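Local coordinates for putative uncharacterized protein (Bacteroides thetaiotaomicron, PDB 2RBK) that is probably a magnesium-dependent phosphatase of the haloacid dehalogenase superfamily, captured here with vanadate standing in for the phosphoryl group in transfer, at residues Leu5-Asp10 / Lys253-Phe258; Ser83-Glu88 / Pro167-Gly172; Glu194-Arg197 / Lys202-Glu205. All blocks are in the same frame, centred on the assembly; numbering follows the deposited sequence.

Contact 1: residues Leu5-Asp10 / Lys253-Phe258; sequences LFFDID and KAMKHF. With MG (magnesium ion), chain B; VN4 (oxido(dioxo)vanadium), chain C.
Leu5 and Met255 bring the strand at Leu5-Phe7 and the helical turn at Lys253-Phe258 together, yet their CA atoms stay 9.8 Å apart, so side chains alone bridge the gap. Met255 does the bridging from the helix: its chain runs extended to the sulfur and then bends (chi3 63°), which gives each of its last two atoms a different partner. The methyl CE reaches Leu5 CD1 at 3.9 Å. The sulfur SD lies 4.1 Å from Phe7 CZ, close to the ring plane and at the edge, a Met-aromatic contact in which the thioether meets the aromatic rim and not the pi face. Leu5 and Phe7 point to the same side of the strand, and Met255 spans both.

Beyond Phe7 the same segment becomes the active-site loop. The two carboxylate oxygens of Asp8 serve different centres: OD1 binds magnesium at 2.1 Å, and OD2 binds the vanadium V at 2.0 Å, consistent with the first Asp of the HAD DxD motif acting as nucleophile, the vanadium probably marking where phosphorus would sit. The backbone O of Asp10 is a second magnesium ligand, and Asp211 supplies another. The amides of Ile9 and Asp10 both donate to VN4 O1, the latter at 3.0 Å and the straighter of the two (162°).

Strand 4-7 runs between strands 38-42 and 206-210 in the central sheet of this Rossmann-like HAD core. Met255 also packs on Phe209 of strand 206-210 and on Ala28, Leu29 and Ala32 of helix 23-34, where helices 250-258 and 23-34 meet over the sheet.

Contact 2: residues Ser83-Glu88 / Pro167-Gly172; sequences SAIPQE and PTCEIG
Ile85 and Cys169 meet through one branch each: the methyl CG2 of Ile85 lies 3.7 Å from Cys169 SG. CG2, anti to the backbone N, is the branch that meets the sulfur, while CG1 takes the position beside the N (chi1 -62°). Cys169 turns its sulfur beside its own backbone N (chi1 -68°), from where it extends toward the isoleucine.

One residue along in each segment, running in opposite senses, Pro86 and Thr168 make the second meeting. Here the ring carbon CG of Pro86 stands 3.9 Å from Thr168 OG1, with the two side chains slanting across each other. The hydroxyl's polar partner is Glu89 OE2, in the first turn of helix 87-100, so the proline meets an oxygen already engaged in a hydrogen bond. Pro86 itself occupies the N-cap position of that helix.

Segment 83-88 leads from strand 78-82, at the edge of the core sheet, into helix 87-100, probably part of the inserted HAD cap; 167-172 enters the two-stranded sheet 170-172/180-182. The contact thus joins the residues leading into that helix to the turn before strand 170-172, away from the magnesium site. No hydrogen bond links the segments directly: methyl, sulfur and proline ring meet by van der Waals packing, and the directional bond comes from Thr168 to Glu89 just beyond.

Contact 3: residues Glu194-Arg197 / Lys202-Glu205; sequences EIIR and KLEE
Ile196, Lys202 and Leu203 share the surface buried here, and Ile196 contributes over half of it. Near the end of helix 188-199 the isoleucine directs its CG1 arm into the space between its backbone N and carbonyl carbon (chi1 69°), and the extended chi2 then carries CD1 outward to the returning chain. That methyl lands mainly on backbone: it is 3.6 Å from Leu203 N and 4.0 Å from Lys202 C, lying against the peptide that joins the two residues.

Leu203 adds a flank to the same methyl. Its CB and CD1 each come to 4.1 Å from Ile196 CD1. Lys202 takes part through its main chain; its CB points away from the helix. The CA atoms of Ile196 and Lys202 are 6.5 Å apart, as suits a chain that reverses within a few residues. Ile196 also packs against Phe6 of strand 4-7.

Each segment is braced from within. Lys202 N donates an almost straight bond of 2.9 Å to Glu205 OE2 (173°), on the anti side and tilted out of the carboxylate plane, while Glu205 N returns a bond to Lys202 O; together these two bonds close the short 3-10 turn on which CD1 rests. On the helix, Arg197 grips Glu194 side-on, NE and NH2 both directed to OE1, and Lys190 takes the other carboxylate oxygen.

The link between helix 188-199 and the turn before strand 206-210 therefore rests on van der Waals contact of a methyl with a peptide and a leucine side chain, with no hydrogen bond crossing it; polar bonds fix the shape of each side, and one methyl from the helix rests against the turn.

In the fold
From the N terminus, strand 4-7 is laid down first, and its loop closes last, when helix 250-258 returns in contact 1 after 242 intervening residues. Within that span contacts 2 and 3 follow one another in series. Contact 2 closes a loop of 78 residues, tying the lead-in to helix 87-100 to the loop before strand 170-172, on the opposite side of the chain's centre from contact 1. Contact 3 is a local reversal that leads helix 188-199 into strand 206-210, a neighbour of strand 4-7. Contacts 1 and 3 touch: Phe6 CE2 packs on Ile195 CG2 at 3.8 Å. Contact 2 touches neither, its centre lying about 30 Å from that of contact 1.

Contact 1: residues Leu5-Asp10 / Lys253-Phe258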
# COMPACT_ATOMS: atom_id res chain seq x y z
N LEU A 5 2.06 -15.22 -0.56
CA LEU A 5 2.58 -14.16 -1.45
C LEU A 5 1.92 -12.85 -1.07
O LEU A 5 0.69 -12.79 -0.91
CB LEU A 5 2.23 -14.46 -2.88
CG LEU A 5 2.62 -15.86 -3.42
CD1 LEU A 5 2.22 -15.98 -4.87
CD2 LEU A 5 4.11 -16.14 -3.22
N PHE A 6 2.70 -11.78 -0.96
CA PHE A 6 2.22 -10.47 -0.62
C PHE A 6 2.59 -9.49 -1.73
O PHE A 6 3.78 -9.26 -1.95
CB PHE A 6 2.83 -9.97 0.70
CG PHE A 6 2.39 -10.85 1.85
CD1 PHE A 6 3.10 -11.96 2.27
CD2 PHE A 6 1.20 -10.54 2.52
CE1 PHE A 6 2.65 -12.75 3.29
CE2 PHE A 6 0.74 -11.34 3.55
CZ PHE A 6 1.48 -12.43 3.95
N PHE A 7 1.59 -8.94 -2.39
CA PHE A 7 1.80 -8.06 -3.55
C PHE A 7 1.37 -6.63 -3.24
O PHE A 7 0.20 -6.38 -2.96
CB PHE A 7 0.99 -8.52 -4.73
CG PHE A 7 1.39 -9.85 -5.29
CD1 PHE A 7 0.74 -11.01 -4.95
CD2 PHE A 7 2.48 -9.95 -6.17
CE1 PHE A 7 1.11 -12.23 -5.48
CE2 PHE A 7 2.85 -11.18 -6.68
CZ PHE A 7 2.17 -12.33 -6.34
N ASP A 8 2.31 -5.69 -3.39
CA ASP A 8 1.92 -4.31 -3.60
C ASP A 8 1.09 -4.20 -4.86
O ASP A 8 1.17 -5.03 -5.76
CB ASP A 8 3.18 -3.47 -3.72
CG ASP A 8 2.96 -2.04 -4.00
OD1 ASP A 8 3.59 -1.51 -4.95
OD2 ASP A 8 2.15 -1.40 -3.27
N ILE A 9 0.26 -3.14 -4.93
CA ILE A 9 -0.55 -2.94 -6.13
C ILE A 9 0.22 -2.01 -7.11
O ILE A 9 0.63 -2.46 -8.19
CB ILE A 9 -1.95 -2.35 -5.87
CG1 ILE A 9 -2.75 -3.23 -4.93
CG2 ILE A 9 -2.64 -2.10 -7.18
CD1 ILE A 9 -4.05 -2.56 -4.48
N ASP A 10 0.35 -0.76 -6.77
CA ASP A 10 0.79 0.24 -7.77
C ASP A 10 2.27 0.08 -8.09
O ASP A 10 3.13 0.17 -7.23
CB ASP A 10 0.46 1.61 -7.27
CG ASP A 10 -1.02 1.78 -7.08
OD1 ASP A 10 -1.72 1.81 -8.11
OD2 ASP A 10 -1.48 1.80 -5.91
N LYS A 253 8.14 -13.79 -14.11
CA LYS A 253 9.53 -14.24 -14.12
C LYS A 253 10.02 -14.53 -12.73
O LYS A 253 10.75 -15.54 -12.53
CB LYS A 253 10.43 -13.20 -14.80
CG LYS A 253 10.27 -13.18 -16.31
CD LYS A 253 10.99 -11.95 -16.87
CE LYS A 253 11.02 -11.95 -18.41
NZ LYS A 253 11.54 -10.64 -18.90
N ALA A 254 9.69 -13.70 -11.76
CA ALA A 254 10.14 -13.96 -10.39
C ALA A 254 9.53 -15.25 -9.84
O ALA A 254 10.20 -16.05 -9.19
CB ALA A 254 9.83 -12.77 -9.49
N MET A 255 8.22 -15.39 -10.06
CA MET A 255 7.53 -16.60 -9.56
C MET A 255 8.11 -17.87 -10.16
O MET A 255 8.25 -18.89 -9.49
CB MET A 255 6.04 -16.42 -9.71
CG MET A 255 5.50 -15.32 -8.82
SD MET A 255 3.78 -14.87 -9.11
CE MET A 255 2.95 -16.40 -8.70
N LYS A 256 8.41 -17.81 -11.45
CA LYS A 256 9.04 -18.95 -12.12
C LYS A 256 10.45 -19.21 -11.54
O LYS A 256 10.83 -20.35 -11.31
CB LYS A 256 9.10 -18.76 -13.63
CG LYS A 256 7.75 -18.86 -14.29
CD LYS A 256 7.77 -18.46 -15.76
CE LYS A 256 6.43 -18.71 -16.47
NZ LYS A 256 6.54 -18.46 -17.98
N HIS A 257 11.21 -18.16 -11.34
CA HIS A 257 12.56 -18.30 -10.81
C HIS A 257 12.62 -19.05 -9.50
O HIS A 257 13.52 -19.86 -9.25
CB HIS A 257 13.17 -16.89 -10.63
CG HIS A 257 14.43 -16.92 -9.80
ND1 HIS A 257 15.61 -17.45 -10.28
CD2 HIS A 257 14.64 -16.59 -8.51
CE1 HIS A 257 16.52 -17.37 -9.29
NE2 HIS A 257 15.95 -16.88 -8.23
N PHE A 258 11.65 -18.77 -8.61
CA PHE A 258 11.61 -19.42 -7.32
C PHE A 258 10.91 -20.78 -7.33
O PHE A 258 10.91 -21.49 -6.34
CB PHE A 258 11.01 -18.48 -6.26
CG PHE A 258 11.90 -17.34 -5.91
CD1 PHE A 258 11.61 -16.02 -6.32
CD2 PHE A 258 13.04 -17.56 -5.19
CE1 PHE A 258 12.49 -15.01 -6.00
CE2 PHE A 258 13.88 -16.54 -4.84
CZ PHE A 258 13.61 -15.27 -5.26
MG MG B . 3.97 0.47 -5.34
V VN4 C . 1.07 0.31 -3.32
O1 VN4 C . -0.28 -0.50 -3.85
O2 VN4 C . 2.20 1.02 -4.47
O3 VN4 C . 1.23 1.09 -1.67
O HOH W 1 4.93 0.66 -3.49
O HOH W 2 4.52 2.35 -6.05
O HOH W 3 -0.31 1.92 -3.46

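Contact 2: residues Ser83-Glu88 / Pro167-Gly172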
# COMPACT_ATOMS: atom_id res chain seq x y z
N SER A 83 -6.18 -0.08 13.16
CA SER A 83 -5.60 0.88 14.06
C SER A 83 -6.16 2.27 13.76
O SER A 83 -6.85 2.46 12.78
CB SER A 83 -4.05 0.92 13.96
OG SER A 83 -3.68 1.39 12.69
N ALA A 84 -5.83 3.21 14.62
CA ALA A 84 -6.23 4.59 14.43
C ALA A 84 -5.08 5.47 14.94
O ALA A 84 -4.35 5.13 15.86
CB ALA A 84 -7.50 4.91 15.15
N ILE A 85 -4.96 6.65 14.34
CA ILE A 85 -3.91 7.60 14.67
C ILE A 85 -4.26 8.38 15.91
O ILE A 85 -5.41 8.84 16.05
CB ILE A 85 -3.70 8.54 13.45
CG1 ILE A 85 -3.23 7.76 12.23
CG2 ILE A 85 -2.73 9.64 13.79
CD1 ILE A 85 -3.25 8.55 10.96
N PRO A 86 -3.33 8.60 16.82
CA PRO A 86 -3.58 9.48 17.97
C PRO A 86 -4.19 10.83 17.52
O PRO A 86 -3.69 11.45 16.59
CB PRO A 86 -2.18 9.68 18.56
CG PRO A 86 -1.50 8.37 18.27
CD PRO A 86 -1.98 8.06 16.86
N GLN A 87 -5.22 11.24 18.23
CA GLN A 87 -5.95 12.41 17.75
C GLN A 87 -5.05 13.65 17.74
O GLN A 87 -5.20 14.52 16.86
CB GLN A 87 -7.16 12.68 18.59
CG GLN A 87 -8.19 13.48 17.74
CD GLN A 87 -8.76 12.63 16.65
OE1 GLN A 87 -8.87 11.40 16.80
NE2 GLN A 87 -9.14 13.20 15.53
N GLU A 88 -4.12 13.79 18.67
CA GLU A 88 -3.25 14.96 18.64
C GLU A 88 -2.48 15.03 17.34
O GLU A 88 -2.18 16.14 16.84
CB GLU A 88 -2.28 14.90 19.81
CG GLU A 88 -2.76 15.31 21.13
CD GLU A 88 -1.79 15.40 22.25
OE1 GLU A 88 -0.56 15.26 22.05
OE2 GLU A 88 -2.25 15.58 23.40
N PRO A 167 4.91 12.53 16.28
CA PRO A 167 6.03 11.80 16.83
C PRO A 167 5.90 10.31 16.96
O PRO A 167 6.95 9.67 17.18
CB PRO A 167 6.19 12.37 18.23
CG PRO A 167 4.78 12.77 18.59
CD PRO A 167 4.31 13.41 17.30
N THR A 168 4.73 9.76 16.81
CA THR A 168 4.59 8.32 16.94
C THR A 168 4.15 7.64 15.66
O THR A 168 4.11 6.43 15.60
CB THR A 168 3.67 7.90 18.12
OG1 THR A 168 2.33 8.22 17.83
CG2 THR A 168 4.12 8.48 19.46
N CYS A 169 3.82 8.36 14.63
CA CYS A 169 3.29 7.78 13.40
C CYS A 169 4.41 7.23 12.51
O CYS A 169 5.55 7.68 12.51
CB CYS A 169 2.50 8.78 12.61
SG CYS A 169 0.97 9.32 13.30
N GLU A 170 4.02 6.28 11.68
CA GLU A 170 4.80 5.82 10.57
C GLU A 170 4.48 6.64 9.35
O GLU A 170 3.34 7.09 9.16
CB GLU A 170 4.44 4.38 10.25
CG GLU A 170 4.64 3.42 11.40
CD GLU A 170 6.01 3.36 12.04
OE1 GLU A 170 7.01 3.60 11.37
OE2 GLU A 170 6.06 3.05 13.27
N ILE A 171 5.46 6.87 8.49
CA ILE A 171 5.31 7.63 7.29
C ILE A 171 5.96 6.87 6.16
O ILE A 171 7.14 6.50 6.29
CB ILE A 171 5.91 9.05 7.39
CG1 ILE A 171 5.54 9.80 8.66
CG2 ILE A 171 5.49 9.75 6.11
CD1 ILE A 171 6.61 10.81 9.00
N GLY A 172 5.19 6.59 5.09
CA GLY A 172 5.76 5.90 3.95
C GLY A 172 5.38 6.52 2.63
O GLY A 172 4.31 7.13 2.57

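Contact 3: residues Glu194-Arg197 / Lys202-Glu205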
# COMPACT_ATOMS: atom_id res chain seq x y z
N GLU A 194 0.01 -10.03 10.71
CA GLU A 194 -1.41 -10.27 11.03
C GLU A 194 -2.00 -11.33 10.12
O GLU A 194 -2.70 -12.23 10.56
CB GLU A 194 -2.18 -8.95 10.98
CG GLU A 194 -1.75 -7.99 12.08
CD GLU A 194 -2.05 -8.49 13.47
OE1 GLU A 194 -3.04 -9.24 13.62
OE2 GLU A 194 -1.30 -8.14 14.41
N ILE A 195 -1.71 -11.25 8.82
CA ILE A 195 -2.24 -12.23 7.90
C ILE A 195 -1.71 -13.63 8.23
O ILE A 195 -2.47 -14.59 8.28
CB ILE A 195 -1.90 -11.87 6.46
CG1 ILE A 195 -2.71 -10.62 5.98
CG2 ILE A 195 -2.02 -13.03 5.48
CD1 ILE A 195 -4.17 -10.89 5.68
N ILE A 196 -0.40 -13.76 8.44
CA ILE A 196 0.13 -15.10 8.63
C ILE A 196 -0.35 -15.66 9.99
O ILE A 196 -0.54 -16.88 10.07
CB ILE A 196 1.66 -15.19 8.45
CG1 ILE A 196 2.45 -14.51 9.54
CG2 ILE A 196 2.01 -14.75 7.04
CD1 ILE A 196 3.96 -14.57 9.31
N ARG A 197 -0.53 -14.81 10.99
CA ARG A 197 -1.14 -15.23 12.29
C ARG A 197 -2.46 -15.87 12.02
O ARG A 197 -2.81 -16.92 12.57
CB ARG A 197 -1.28 -14.00 13.21
CG ARG A 197 -2.02 -14.16 14.51
CD ARG A 197 -2.31 -12.90 15.30
NE ARG A 197 -3.19 -11.98 14.56
CZ ARG A 197 -4.45 -12.14 14.40
NH1 ARG A 197 -5.05 -13.21 14.94
NH2 ARG A 197 -5.19 -11.24 13.70
N LYS A 202 4.12 -19.53 8.72
CA LYS A 202 5.29 -19.00 9.36
C LYS A 202 5.94 -17.91 8.51
O LYS A 202 5.83 -17.93 7.28
CB LYS A 202 6.33 -20.09 9.61
CG LYS A 202 5.87 -21.25 10.46
CD LYS A 202 5.42 -20.85 11.81
CE LYS A 202 6.30 -20.26 12.83
NZ LYS A 202 5.58 -20.45 14.18
N LEU A 203 6.63 -16.99 9.19
CA LEU A 203 7.31 -15.91 8.45
C LEU A 203 8.28 -16.49 7.42
O LEU A 203 8.48 -15.92 6.32
CB LEU A 203 8.05 -15.01 9.43
CG LEU A 203 8.65 -13.74 8.80
CD1 LEU A 203 7.58 -12.86 8.22
CD2 LEU A 203 9.48 -13.00 9.87
N GLU A 204 8.89 -17.62 7.74
CA GLU A 204 9.88 -18.23 6.86
C GLU A 204 9.24 -18.79 5.60
O GLU A 204 9.98 -19.23 4.68
CB GLU A 204 10.64 -19.30 7.68
CG GLU A 204 11.46 -18.86 8.87
CD GLU A 204 10.79 -18.05 9.97
OE1 GLU A 204 9.70 -18.60 10.37
OE2 GLU A 204 11.34 -16.87 10.22
N GLU A 205 7.92 -18.77 5.47
CA GLU A 205 7.15 -19.26 4.33
C GLU A 205 6.52 -18.14 3.53
O GLU A 205 5.56 -18.35 2.78
CB GLU A 205 6.08 -20.23 4.85
CG GLU A 205 6.60 -21.45 5.58
CD GLU A 205 5.54 -22.25 6.34
OE1 GLU A 205 5.70 -23.50 6.39
OE2 GLU A 205 4.53 -21.72 6.94